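Long-range contacts in 401aa long hypothetical glucose-1-phosphate thymidylyltransferase (Sulfolobus tokodaii, PDB 2GGO), which is a bifunctional enzyme of UDP-N-acetylglucosamine and UDP-N-acetylgalactosamine synthesis, with a nucleotidyltransferase section and a hexapeptide-repeat section: residues A[4-9]-A[93-98]; A[41-46]-A[103-108]; A[325-330]-A[369-374]. One frame throughout, in Å; residues are numbered along the deposited sequence.

Interaction 1 (A[4-9]-A[93-98]); sequences FILAAG and ALIIYG
Phe4 O accepts the N-H of Ile96 at 2.8 Å and receives a CA-H...O contact from Ile95. Ile96 O is held in the same manner, by Leu6 N at 2.8 Å and by the CA of Ile5. A further bond joins Phe4 N to Leu94 O. The strands run parallel (22° between their short axes), with Phe4 beside Ile95, Ile5 beside Ile96 and Leu6 beside Tyr97. On the Phe4 and Leu6 face, Ala93 CB sits at the edge of the Phe4 ring, 3.7 Å from CD2. Leu6 CD1 touches both Ile95 CG2 and Tyr97 CE1, the latter at 3.7 Å. On the other face Ile96 CG1 stands between its backbone N and carbonyl carbon (chi1 68°), which sets it beside Ile5 CG1 at 3.7 Å. At Gly98 a CB would run into Leu6 O and Ala7 CA. The first strand leads into the probable nucleotide-binding loop of this GT-A fold, which includes Ala8 and Gly9. Tyr97 probably binds N-acetyl-alpha-D-glucosamine 1-phosphate, close to Thr80. Strand 48-53 pairs with the far edge of strand 2-6, and strand 155-164 with that of strand 92-97. Helix 33-43 covers Ile5, Leu94 and Ile96, while helix 106-111 packs on Leu94.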
ATOM      1  N   PHE A   4       4.168  18.106  -3.187  1.00 36.56           N
ATOM      2  CA  PHE A   4       2.737  17.803  -3.092  1.00 36.18           C
ATOM      3  C   PHE A   4       2.590  16.325  -3.204  1.00 35.22           C
ATOM      4  O   PHE A   4       3.060  15.733  -4.176  1.00 35.21           O
ATOM      5  CB  PHE A   4       1.914  18.502  -4.182  1.00 37.25           C
ATOM      6  CG  PHE A   4       1.877  20.010  -4.028  1.00 39.20           C
ATOM      7  CD1 PHE A   4       0.784  20.645  -3.425  1.00 41.57           C
ATOM      8  CD2 PHE A   4       2.958  20.795  -4.453  1.00 40.32           C
ATOM      9  CE1 PHE A   4       0.760  22.051  -3.262  1.00 43.17           C
ATOM     10  CE2 PHE A   4       2.958  22.201  -4.277  1.00 42.94           C
ATOM     11  CZ  PHE A   4       1.861  22.831  -3.684  1.00 40.68           C
ATOM     12  N   ILE A   5       1.973  15.726  -2.186  1.00 34.74           N
ATOM     13  CA  ILE A   5       1.600  14.293  -2.207  1.00 33.52           C
ATOM     14  C   ILE A   5       0.129  14.184  -2.579  1.00 33.90           C
ATOM     15  O   ILE A   5      -0.714  14.758  -1.907  1.00 34.13           O
ATOM     16  CB  ILE A   5       1.864  13.606  -0.865  1.00 33.20           C
ATOM     17  CG1 ILE A   5       3.341  13.728  -0.515  1.00 30.55           C
ATOM     18  CG2 ILE A   5       1.468  12.086  -0.933  1.00 31.68           C
ATOM     19  CD1 ILE A   5       3.636  13.563   0.960  1.00 25.82           C
ATOM     20  N   LEU A   6      -0.162  13.502  -3.682  1.00 34.80           N
ATOM     21  CA  LEU A   6      -1.525  13.348  -4.145  1.00 34.80           C
ATOM     22  C   LEU A   6      -2.081  12.053  -3.519  1.00 35.72           C
ATOM     23  O   LEU A   6      -1.707  10.932  -3.907  1.00 34.94           O
ATOM     24  CB  LEU A   6      -1.575  13.336  -5.670  1.00 34.89           C
ATOM     25  CG  LEU A   6      -0.840  14.475  -6.410  1.00 34.72           C
ATOM     26  CD1 LEU A   6      -0.976  14.398  -7.929  1.00 34.78           C
ATOM     27  CD2 LEU A   6      -1.302  15.769  -5.916  1.00 32.44           C
ATOM     28  N   ALA A   7      -2.934  12.258  -2.513  1.00 36.38           N
ATOM     29  CA  ALA A   7      -3.515  11.205  -1.680  1.00 37.83           C
ATOM     30  C   ALA A   7      -5.043  11.323  -1.638  1.00 39.02           C
ATOM     31  O   ALA A   7      -5.659  11.155  -0.583  1.00 39.44           O
ATOM     32  CB  ALA A   7      -2.950  11.296  -0.287  1.00 37.16           C
ATOM     33  N   ALA A   8      -5.645  11.602  -2.785  1.00 41.35           N
ATOM     34  CA  ALA A   8      -7.084  11.959  -2.826  1.00 44.43           C
ATOM     35  C   ALA A   8      -8.103  10.934  -3.348  1.00 46.21           C
ATOM     36  O   ALA A   8      -9.307  11.147  -3.138  1.00 47.65           O
ATOM     37  CB  ALA A   8      -7.288  13.280  -3.529  1.00 44.07           C
ATOM     38  N   GLY A   9      -7.667   9.854  -4.018  1.00 48.06           N
ATOM     39  CA  GLY A   9      -8.516   8.611  -4.157  1.00 49.81           C
ATOM     40  C   GLY A   9      -9.280   8.230  -2.860  1.00 50.87           C
ATOM     41  O   GLY A   9      -8.888   8.678  -1.763  1.00 50.95           O
ATOM     42  N   ALA A  93       7.516  22.595  -8.186  1.00 51.33           N
ATOM     43  CA  ALA A  93       7.050  21.690  -7.142  1.00 48.43           C
ATOM     44  C   ALA A  93       7.430  20.279  -7.492  1.00 46.82           C
ATOM     45  O   ALA A  93       7.487  19.929  -8.676  1.00 45.81           O
ATOM     46  CB  ALA A  93       5.567  21.807  -6.948  1.00 48.45           C
ATOM     47  N   LEU A  94       7.755  19.504  -6.448  1.00 44.71           N
ATOM     48  CA  LEU A  94       7.834  18.048  -6.518  1.00 42.56           C
ATOM     49  C   LEU A  94       6.443  17.466  -6.211  1.00 41.87           C
ATOM     50  O   LEU A  94       5.829  17.798  -5.192  1.00 40.37           O
ATOM     51  CB  LEU A  94       8.886  17.507  -5.557  1.00 42.06           C
ATOM     52  CG  LEU A  94       9.227  16.027  -5.747  1.00 41.50           C
ATOM     53  CD1 LEU A  94      10.198  15.798  -6.850  1.00 40.64           C
ATOM     54  CD2 LEU A  94       9.794  15.489  -4.496  1.00 39.54           C
ATOM     55  N   ILE A  95       5.940  16.651  -7.144  1.00 41.30           N
ATOM     56  CA  ILE A  95       4.627  16.025  -7.071  1.00 40.62           C
ATOM     57  C   ILE A  95       4.878  14.528  -6.942  1.00 40.55           C
ATOM     58  O   ILE A  95       5.636  13.945  -7.732  1.00 40.57           O
ATOM     59  CB  ILE A  95       3.775  16.361  -8.342  1.00 40.60           C
ATOM     60  CG1 ILE A  95       2.989  17.664  -8.198  1.00 39.72           C
ATOM     61  CG2 ILE A  95       2.750  15.293  -8.620  1.00 41.14           C
ATOM     62  CD1 ILE A  95       3.712  18.807  -7.550  1.00 41.18           C
ATOM     63  N   ILE A  96       4.330  13.905  -5.907  1.00 40.47           N
ATOM     64  CA  ILE A  96       4.324  12.432  -5.859  1.00 40.71           C
ATOM     65  C   ILE A  96       2.942  11.872  -5.566  1.00 40.70           C
ATOM     66  O   ILE A  96       2.111  12.537  -4.934  1.00 40.05           O
ATOM     67  CB  ILE A  96       5.353  11.805  -4.899  1.00 40.80           C
ATOM     68  CG1 ILE A  96       5.004  12.104  -3.457  1.00 41.83           C
ATOM     69  CG2 ILE A  96       6.805  12.219  -5.254  1.00 42.03           C
ATOM     70  CD1 ILE A  96       5.874  11.326  -2.551  1.00 44.47           C
ATOM     71  N   TYR A  97       2.694  10.663  -6.072  1.00 40.64           N
ATOM     72  CA  TYR A  97       1.408   9.982  -5.890  1.00 40.58           C
ATOM     73  C   TYR A  97       1.402   9.294  -4.562  1.00 39.78           C
ATOM     74  O   TYR A  97       2.416   8.721  -4.140  1.00 39.43           O
ATOM     75  CB  TYR A  97       1.130   9.026  -7.029  1.00 41.80           C
ATOM     76  CG  TYR A  97       0.770   9.772  -8.273  1.00 44.20           C
ATOM     77  CD1 TYR A  97      -0.483  10.374  -8.417  1.00 46.17           C
ATOM     78  CD2 TYR A  97       1.686   9.906  -9.299  1.00 47.08           C
ATOM     79  CE1 TYR A  97      -0.803  11.100  -9.569  1.00 47.70           C
ATOM     80  CE2 TYR A  97       1.383  10.602 -10.468  1.00 49.05           C
ATOM     81  CZ  TYR A  97       0.145  11.205 -10.598  1.00 48.84           C
ATOM     82  OH  TYR A  97      -0.120  11.888 -11.778  1.00 48.91           O
ATOM     83  N   GLY A  98       0.277   9.396  -3.879  1.00 39.07           N
ATOM     84  CA  GLY A  98       0.188   8.917  -2.517  1.00 39.37           C
ATOM     85  C   GLY A  98       0.223   7.405  -2.292  1.00 39.99           C
ATOM     86  O   GLY A  98       0.191   6.968  -1.138  1.00 40.51           O
TER

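Interaction 2 (A[41-46]-A[103-108]); sequences LRKCGI and SNEKEI
Cys44 and Ile108 bring the two backbones closest, CA to CA 6.8 Å, between the C-terminal end of helix 33-43 and the first turn of helix 106-111. The sulphur of Cys44 carries much of the contact. Cys44 SG lies 3.4 Å from Glu105 CG and also touches Glu105 O. On its other flank Cys44 SG meets Ile108 CG2 at 3.8 Å. Glu105 has CG between its backbone N and carbonyl carbon (chi1 78°), and its chain bends again at chi2. Lys43 crosses it at about a right angle. The lysine chain is bent at chi3 (92°), and Lys43 CE comes 3.3 Å from Glu105 OE2. Lys43 NZ makes a salt bridge with Glu105 OE1 at 3.5 Å, which is weak as a hydrogen bond. An alanine in place of Glu105 would probably leave the Lys43 ammonium without this mate and open a gap beside Cys44 SG. Helix 33-43 ends in a Schellman motif. Ile46 N bonds back to Leu41 O at 3.1 Å and Gly45 N to Arg42 O, with Gly45 at positive phi (84°). Leu41 O also takes Cys44 N at 2.8 Å, and its two donors come from opposite faces of the carbonyl plane. A disulfide from Cys44 to Cys109 adds a covalent tie between the end of the first helix and the second helix.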
ATOM      1  N   LEU A  41      11.210  12.698   1.293  1.00 28.50           N
ATOM      2  CA  LEU A  41      11.168  14.142   1.057  1.00 28.41           C
ATOM      3  C   LEU A  41      12.134  14.904   1.959  1.00 28.57           C
ATOM      4  O   LEU A  41      13.020  15.589   1.477  1.00 28.91           O
ATOM      5  CB  LEU A  41       9.731  14.646   1.179  1.00 28.49           C
ATOM      6  CG  LEU A  41       8.829  14.096   0.043  1.00 27.44           C
ATOM      7  CD1 LEU A  41       7.344  14.548   0.123  1.00 26.87           C
ATOM      8  CD2 LEU A  41       9.336  14.430  -1.353  1.00 22.62           C
ATOM      9  N   ARG A  42      11.984  14.770   3.270  1.00 26.78           N
ATOM     10  CA  ARG A  42      12.821  15.497   4.209  1.00 27.43           C
ATOM     11  C   ARG A  42      14.260  15.092   4.143  1.00 27.52           C
ATOM     12  O   ARG A  42      15.143  15.906   4.427  1.00 28.26           O
ATOM     13  CB  ARG A  42      12.306  15.314   5.628  1.00 26.82           C
ATOM     14  CG  ARG A  42      11.042  16.067   5.865  1.00 28.03           C
ATOM     15  CD  ARG A  42      10.504  15.678   7.206  1.00 30.69           C
ATOM     16  NE  ARG A  42       9.214  16.316   7.487  1.00 27.37           N
ATOM     17  CZ  ARG A  42       8.425  15.954   8.494  1.00 33.26           C
ATOM     18  NH1 ARG A  42       8.761  14.927   9.273  1.00 34.60           N
ATOM     19  NH2 ARG A  42       7.281  16.583   8.718  1.00 32.28           N
ATOM     20  N   LYS A  43      14.546  13.845   3.790  1.00 27.92           N
ATOM     21  CA  LYS A  43      15.948  13.492   3.560  1.00 28.24           C
ATOM     22  C   LYS A  43      16.521  14.234   2.358  1.00 28.68           C
ATOM     23  O   LYS A  43      17.727  14.365   2.232  1.00 27.97           O
ATOM     24  CB  LYS A  43      16.136  12.009   3.319  1.00 29.78           C
ATOM     25  CG  LYS A  43      16.086  11.164   4.564  1.00 31.90           C
ATOM     26  CD  LYS A  43      15.745   9.716   4.204  1.00 36.90           C
ATOM     27  CE  LYS A  43      16.994   8.862   3.965  1.00 41.37           C
ATOM     28  NZ  LYS A  43      16.610   7.421   3.636  1.00 46.16           N
ATOM     29  N   CYS A  44      15.661  14.677   1.443  1.00 29.03           N
ATOM     30  CA  CYS A  44      16.114  15.443   0.258  1.00 29.27           C
ATOM     31  C   CYS A  44      16.189  16.942   0.520  1.00 27.87           C
ATOM     32  O   CYS A  44      16.543  17.673  -0.372  1.00 27.40           O
ATOM     33  CB  CYS A  44      15.234  15.150  -0.981  1.00 29.37           C
ATOM     34  SG  CYS A  44      15.632  13.456  -1.631  1.00 37.85           S
ATOM     35  N   GLY A  45      15.854  17.378   1.741  1.00 27.45           N
ATOM     36  CA  GLY A  45      15.766  18.786   2.052  1.00 25.23           C
ATOM     37  C   GLY A  45      14.452  19.459   1.712  1.00 26.65           C
ATOM     38  O   GLY A  45      14.385  20.716   1.578  1.00 24.09           O
ATOM     39  N   ILE A  46      13.387  18.659   1.553  1.00 25.68           N
ATOM     40  CA  ILE A  46      12.079  19.231   1.253  1.00 27.90           C
ATOM     41  C   ILE A  46      11.280  19.178   2.531  1.00 29.69           C
ATOM     42  O   ILE A  46      11.146  18.088   3.137  1.00 29.36           O
ATOM     43  CB  ILE A  46      11.337  18.482   0.136  1.00 27.09           C
ATOM     44  CG1 ILE A  46      12.147  18.527  -1.132  1.00 24.39           C
ATOM     45  CG2 ILE A  46       9.946  19.131  -0.132  1.00 25.70           C
ATOM     46  CD1 ILE A  46      11.435  17.951  -2.304  1.00 32.94           C
ATOM     47  N   SER A 103      12.091   2.657  -2.589  1.00 40.76           N
ATOM     48  CA  SER A 103      13.119   2.338  -1.618  1.00 43.24           C
ATOM     49  C   SER A 103      14.088   3.464  -1.376  1.00 45.65           C
ATOM     50  O   SER A 103      14.723   3.531  -0.318  1.00 47.10           O
ATOM     51  CB  SER A 103      13.899   1.103  -2.046  1.00 43.09           C
ATOM     52  OG  SER A 103      14.309   1.154  -3.402  1.00 42.13           O
ATOM     53  N   ASN A 104      14.271   4.343  -2.342  1.00 47.64           N
ATOM     54  CA  ASN A 104      15.299   5.350  -2.118  1.00 50.10           C
ATOM     55  C   ASN A 104      14.903   6.695  -2.648  1.00 50.45           C
ATOM     56  O   ASN A 104      14.213   6.787  -3.666  1.00 51.39           O
ATOM     57  CB  ASN A 104      16.700   4.907  -2.614  1.00 50.84           C
ATOM     58  CG  ASN A 104      16.818   4.825  -4.164  1.00 54.37           C
ATOM     59  OD1 ASN A 104      17.868   5.179  -4.745  1.00 57.16           O
ATOM     60  ND2 ASN A 104      15.757   4.351  -4.828  1.00 56.77           N
ATOM     61  N   GLU A 105      15.329   7.729  -1.932  1.00 50.38           N
ATOM     62  CA  GLU A 105      15.055   9.113  -2.308  1.00 50.35           C
ATOM     63  C   GLU A 105      16.128   9.716  -3.236  1.00 50.48           C
ATOM     64  O   GLU A 105      15.990  10.856  -3.688  1.00 49.61           O
ATOM     65  CB  GLU A 105      14.880   9.971  -1.049  1.00 50.42           C
ATOM     66  CG  GLU A 105      16.150  10.387  -0.335  1.00 50.37           C
ATOM     67  CD  GLU A 105      16.899   9.236   0.284  1.00 51.81           C
ATOM     68  OE1 GLU A 105      16.417   8.079   0.223  1.00 54.41           O
ATOM     69  OE2 GLU A 105      17.983   9.493   0.845  1.00 53.43           O
ATOM     70  N   LYS A 106      17.181   8.940  -3.517  1.00 50.69           N
ATOM     71  CA  LYS A 106      18.309   9.392  -4.321  1.00 51.10           C
ATOM     72  C   LYS A 106      17.876  10.005  -5.633  1.00 50.77           C
ATOM     73  O   LYS A 106      18.544  10.871  -6.159  1.00 51.32           O
ATOM     74  CB  LYS A 106      19.289   8.249  -4.572  1.00 51.66           C
ATOM     75  CG  LYS A 106      19.772   7.583  -3.292  1.00 54.47           C
ATOM     76  CD  LYS A 106      21.043   6.770  -3.516  1.00 59.23           C
ATOM     77  CE  LYS A 106      21.381   5.936  -2.274  1.00 61.65           C
ATOM     78  NZ  LYS A 106      22.466   4.934  -2.528  1.00 63.78           N
ATOM     79  N   GLU A 107      16.739   9.585  -6.150  1.00 50.29           N
ATOM     80  CA  GLU A 107      16.272  10.120  -7.411  1.00 50.12           C
ATOM     81  C   GLU A 107      15.572  11.441  -7.216  1.00 48.45           C
ATOM     82  O   GLU A 107      15.610  12.298  -8.087  1.00 48.10           O
ATOM     83  CB  GLU A 107      15.301   9.137  -8.060  1.00 51.43           C
ATOM     84  CG  GLU A 107      15.714   7.692  -7.919  1.00 55.38           C
ATOM     85  CD  GLU A 107      16.824   7.316  -8.885  1.00 61.85           C
ATOM     86  OE1 GLU A 107      17.237   8.200  -9.704  1.00 64.62           O
ATOM     87  OE2 GLU A 107      17.277   6.137  -8.816  1.00 63.94           O
ATOM     88  N   ILE A 108      14.913  11.594  -6.072  1.00 46.92           N
ATOM     89  CA  ILE A 108      14.211  12.824  -5.763  1.00 45.39           C
ATOM     90  C   ILE A 108      15.230  13.917  -5.485  1.00 44.39           C
ATOM     91  O   ILE A 108      15.143  14.990  -6.046  1.00 44.61           O
ATOM     92  CB  ILE A 108      13.254  12.657  -4.580  1.00 45.43           C
ATOM     93  CG1 ILE A 108      12.057  11.806  -4.999  1.00 45.04           C
ATOM     94  CG2 ILE A 108      12.779  14.012  -4.079  1.00 45.65           C
ATOM     95  CD1 ILE A 108      11.267  11.307  -3.849  1.00 45.20           C
TER

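Interaction 3 (A[325-330]-A[369-374]); sequences AGTLIA and VTILPG
Two successive coils of the left-handed parallel beta-helix, the fold of hexapeptide-repeat transferases, stack here through Leu328, Ile329, Thr370 and Ile371. The strands are parallel; the stretches 326-330 and 369-373 point 13° apart, end to end. Ile371 N gives a nearly straight bond to Leu328 O at 3.1 Å (174° at the hydrogen). Ala330 N bonds to Ile371 O at 3.0 Å, again almost straight. A third link, Leu328 N to Val369 O, is weak, and the place of that oxygen is less sure. Leu328 and Thr370 share one face, while the buried Ile329 and Ile371 share the other. Thr327 and Val369 lie side by side and point the same way, with Thr327 CG2 3.9 Å from Val369 CG1. Ile371 has CG1 anti to its carbonyl carbon (chi1 -53°), and its CD1 reaches back to Thr327 CG2 at 4.0 Å. At the far end Ala330 CB meets the Pro373 ring, 3.7 Å from CG. Pro373 CA approaches Ala330 O at 3.4 Å in a CA-H...O contact. The hydroxyl of Thr327 turns to its own coil, where OG1 bonds to Gly324 O, and it also bonds to Thr365 OG1. Strand 370-371 is the middle one of three. Strand 388-389 lies along its other edge, where Thr370 pairs with Ala387 and Val389, and Leu372 with Val389. Ala357 packs against both Ile329 and Ile371.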
ATOM      1  N   ALA A 325     -11.973 -18.608  17.932  1.00 11.28           N
ATOM      2  CA  ALA A 325     -11.383 -19.975  17.984  1.00 11.63           C
ATOM      3  C   ALA A 325     -11.811 -20.711  16.820  1.00 12.22           C
ATOM      4  O   ALA A 325     -13.023 -20.657  16.397  1.00  9.94           O
ATOM      5  CB  ALA A 325     -11.689 -20.753  19.283  1.00 12.35           C
ATOM      6  N   GLY A 326     -10.831 -21.207  16.137  1.00 10.52           N
ATOM      7  CA  GLY A 326     -11.076 -22.078  14.980  1.00 10.97           C
ATOM      8  C   GLY A 326     -11.327 -21.417  13.665  1.00 12.66           C
ATOM      9  O   GLY A 326     -11.679 -22.132  12.805  1.00  9.82           O
ATOM     10  N   THR A 327     -11.143 -20.072  13.484  1.00 11.08           N
ATOM     11  CA  THR A 327     -11.385 -19.538  12.105  1.00  5.90           C
ATOM     12  C   THR A 327     -10.183 -19.962  11.295  1.00 11.23           C
ATOM     13  O   THR A 327      -9.085 -19.737  11.816  1.00  2.00           O
ATOM     14  CB  THR A 327     -11.350 -18.098  12.311  1.00  7.58           C
ATOM     15  OG1 THR A 327     -12.262 -17.734  13.355  1.00  5.90           O
ATOM     16  CG2 THR A 327     -11.360 -17.228  11.024  1.00 10.14           C
ATOM     17  N   LEU A 328     -10.268 -20.240   9.996  1.00  4.16           N
ATOM     18  CA  LEU A 328      -9.206 -20.845   9.224  1.00  6.72           C
ATOM     19  C   LEU A 328      -9.437 -20.118   7.931  1.00  7.34           C
ATOM     20  O   LEU A 328     -10.538 -19.873   7.555  1.00  7.65           O
ATOM     21  CB  LEU A 328      -9.379 -22.320   8.868  1.00  2.00           C
ATOM     22  CG  LEU A 328      -9.692 -23.152  10.078  1.00  8.85           C
ATOM     23  CD1 LEU A 328      -9.866 -24.483   9.874  1.00  5.15           C
ATOM     24  CD2 LEU A 328      -8.186 -23.099  10.610  1.00  2.00           C
ATOM     25  N   ILE A 329      -8.377 -19.593   7.374  1.00  9.14           N
ATOM     26  CA  ILE A 329      -8.353 -19.077   6.031  1.00 11.03           C
ATOM     27  C   ILE A 329      -7.748 -20.069   5.075  1.00 11.51           C
ATOM     28  O   ILE A 329      -6.696 -20.652   5.318  1.00 16.69           O
ATOM     29  CB  ILE A 329      -7.549 -17.721   5.963  1.00 12.45           C
ATOM     30  CG1 ILE A 329      -8.129 -16.746   6.998  1.00 13.61           C
ATOM     31  CG2 ILE A 329      -7.608 -17.194   4.460  1.00 12.40           C
ATOM     32  CD1 ILE A 329      -7.511 -15.409   6.993  1.00 17.37           C
ATOM     33  N   ALA A 330      -8.383 -20.261   3.936  1.00 13.39           N
ATOM     34  CA  ALA A 330      -7.861 -21.116   2.926  1.00 12.35           C
ATOM     35  C   ALA A 330      -6.985 -20.259   2.012  1.00 13.03           C
ATOM     36  O   ALA A 330      -7.379 -19.158   1.688  1.00 16.60           O
ATOM     37  CB  ALA A 330      -8.991 -21.602   2.154  1.00  6.83           C
ATOM     38  N   VAL A 369     -15.149 -20.523  12.044  1.00  9.19           N
ATOM     39  CA  VAL A 369     -15.360 -19.864  10.767  1.00  9.97           C
ATOM     40  C   VAL A 369     -14.267 -20.322   9.718  1.00  8.96           C
ATOM     41  O   VAL A 369     -13.007 -20.482  10.003  1.00 13.49           O
ATOM     42  CB  VAL A 369     -15.623 -18.345  11.003  1.00  8.03           C
ATOM     43  CG1 VAL A 369     -15.073 -17.530   9.896  1.00  8.11           C
ATOM     44  CG2 VAL A 369     -17.320 -17.971  10.939  1.00  2.02           C
ATOM     45  N   THR A 370     -14.771 -20.583   8.513  1.00 10.48           N
ATOM     46  CA  THR A 370     -14.120 -21.023   7.291  1.00 14.49           C
ATOM     47  C   THR A 370     -14.237 -19.882   6.239  1.00 14.60           C
ATOM     48  O   THR A 370     -15.325 -19.530   5.793  1.00 19.75           O
ATOM     49  CB  THR A 370     -14.924 -22.255   6.740  1.00  9.23           C
ATOM     50  OG1 THR A 370     -15.005 -23.299   7.708  1.00 13.82           O
ATOM     51  CG2 THR A 370     -14.329 -22.844   5.507  1.00 13.77           C
ATOM     52  N   ILE A 371     -13.102 -19.284   5.895  1.00 16.76           N
ATOM     53  CA  ILE A 371     -12.933 -18.267   4.809  1.00 15.17           C
ATOM     54  C   ILE A 371     -12.246 -18.759   3.511  1.00 15.75           C
ATOM     55  O   ILE A 371     -11.144 -19.214   3.535  1.00 13.73           O
ATOM     56  CB  ILE A 371     -12.106 -17.108   5.428  1.00 14.87           C
ATOM     57  CG1 ILE A 371     -12.835 -16.698   6.725  1.00 13.77           C
ATOM     58  CG2 ILE A 371     -11.913 -15.934   4.343  1.00 15.49           C
ATOM     59  CD1 ILE A 371     -12.299 -15.577   7.505  1.00  5.70           C
ATOM     60  N   LEU A 372     -12.934 -18.698   2.324  1.00 14.91           N
ATOM     61  CA  LEU A 372     -12.313 -19.151   1.103  1.00 15.61           C
ATOM     62  C   LEU A 372     -11.167 -18.288   0.533  1.00 15.60           C
ATOM     63  O   LEU A 372     -10.968 -17.117   0.934  1.00 16.47           O
ATOM     64  CB  LEU A 372     -13.393 -19.332   0.032  1.00 14.16           C
ATOM     65  CG  LEU A 372     -13.919 -20.738   0.252  1.00 18.83           C
ATOM     66  CD1 LEU A 372     -14.582 -20.961   1.615  1.00 23.45           C
ATOM     67  CD2 LEU A 372     -14.912 -21.115  -0.812  1.00 21.87           C
ATOM     68  N   PRO A 373     -10.388 -18.854  -0.428  1.00 16.54           N
ATOM     69  CA  PRO A 373      -9.276 -17.974  -0.915  1.00 15.22           C
ATOM     70  C   PRO A 373      -9.714 -16.686  -1.693  1.00 17.97           C
ATOM     71  O   PRO A 373     -10.774 -16.659  -2.400  1.00 19.37           O
ATOM     72  CB  PRO A 373      -8.396 -18.945  -1.764  1.00 14.17           C
ATOM     73  CG  PRO A 373      -8.889 -20.381  -1.338  1.00 11.69           C
ATOM     74  CD  PRO A 373     -10.376 -20.166  -1.114  1.00 14.48           C
ATOM     75  N   GLY A 374      -8.978 -15.602  -1.482  1.00 17.42           N
ATOM     76  CA  GLY A 374      -9.216 -14.320  -2.122  1.00 18.56           C
ATOM     77  C   GLY A 374     -10.480 -13.562  -1.743  1.00 18.26           C
ATOM     78  O   GLY A 374     -10.868 -12.624  -2.442  1.00 19.58           O
TER

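Overall arrangement
From the N terminus, the chain leaves strand 2-6, forms helix 33-43 and strand 48-53, and returns as strand 92-97 to close interaction 1. Interaction 2 opens within that loop, at 41-46, and closes beyond it, at 103-108, so the two cross. They also touch. Leu94 CD2 packs on Leu41 CD2 at 3.3 Å and on Ile108 CG2 at 3.4 Å, which joins the central sheet of the nucleotidyltransferase part to the helices on one face. Interaction 3 follows in series and closes a 38-residue excursion between stacked coils of the beta-helix. Its centre is about 37 Å from that of interaction 1 and about 41 Å from that of interaction 2.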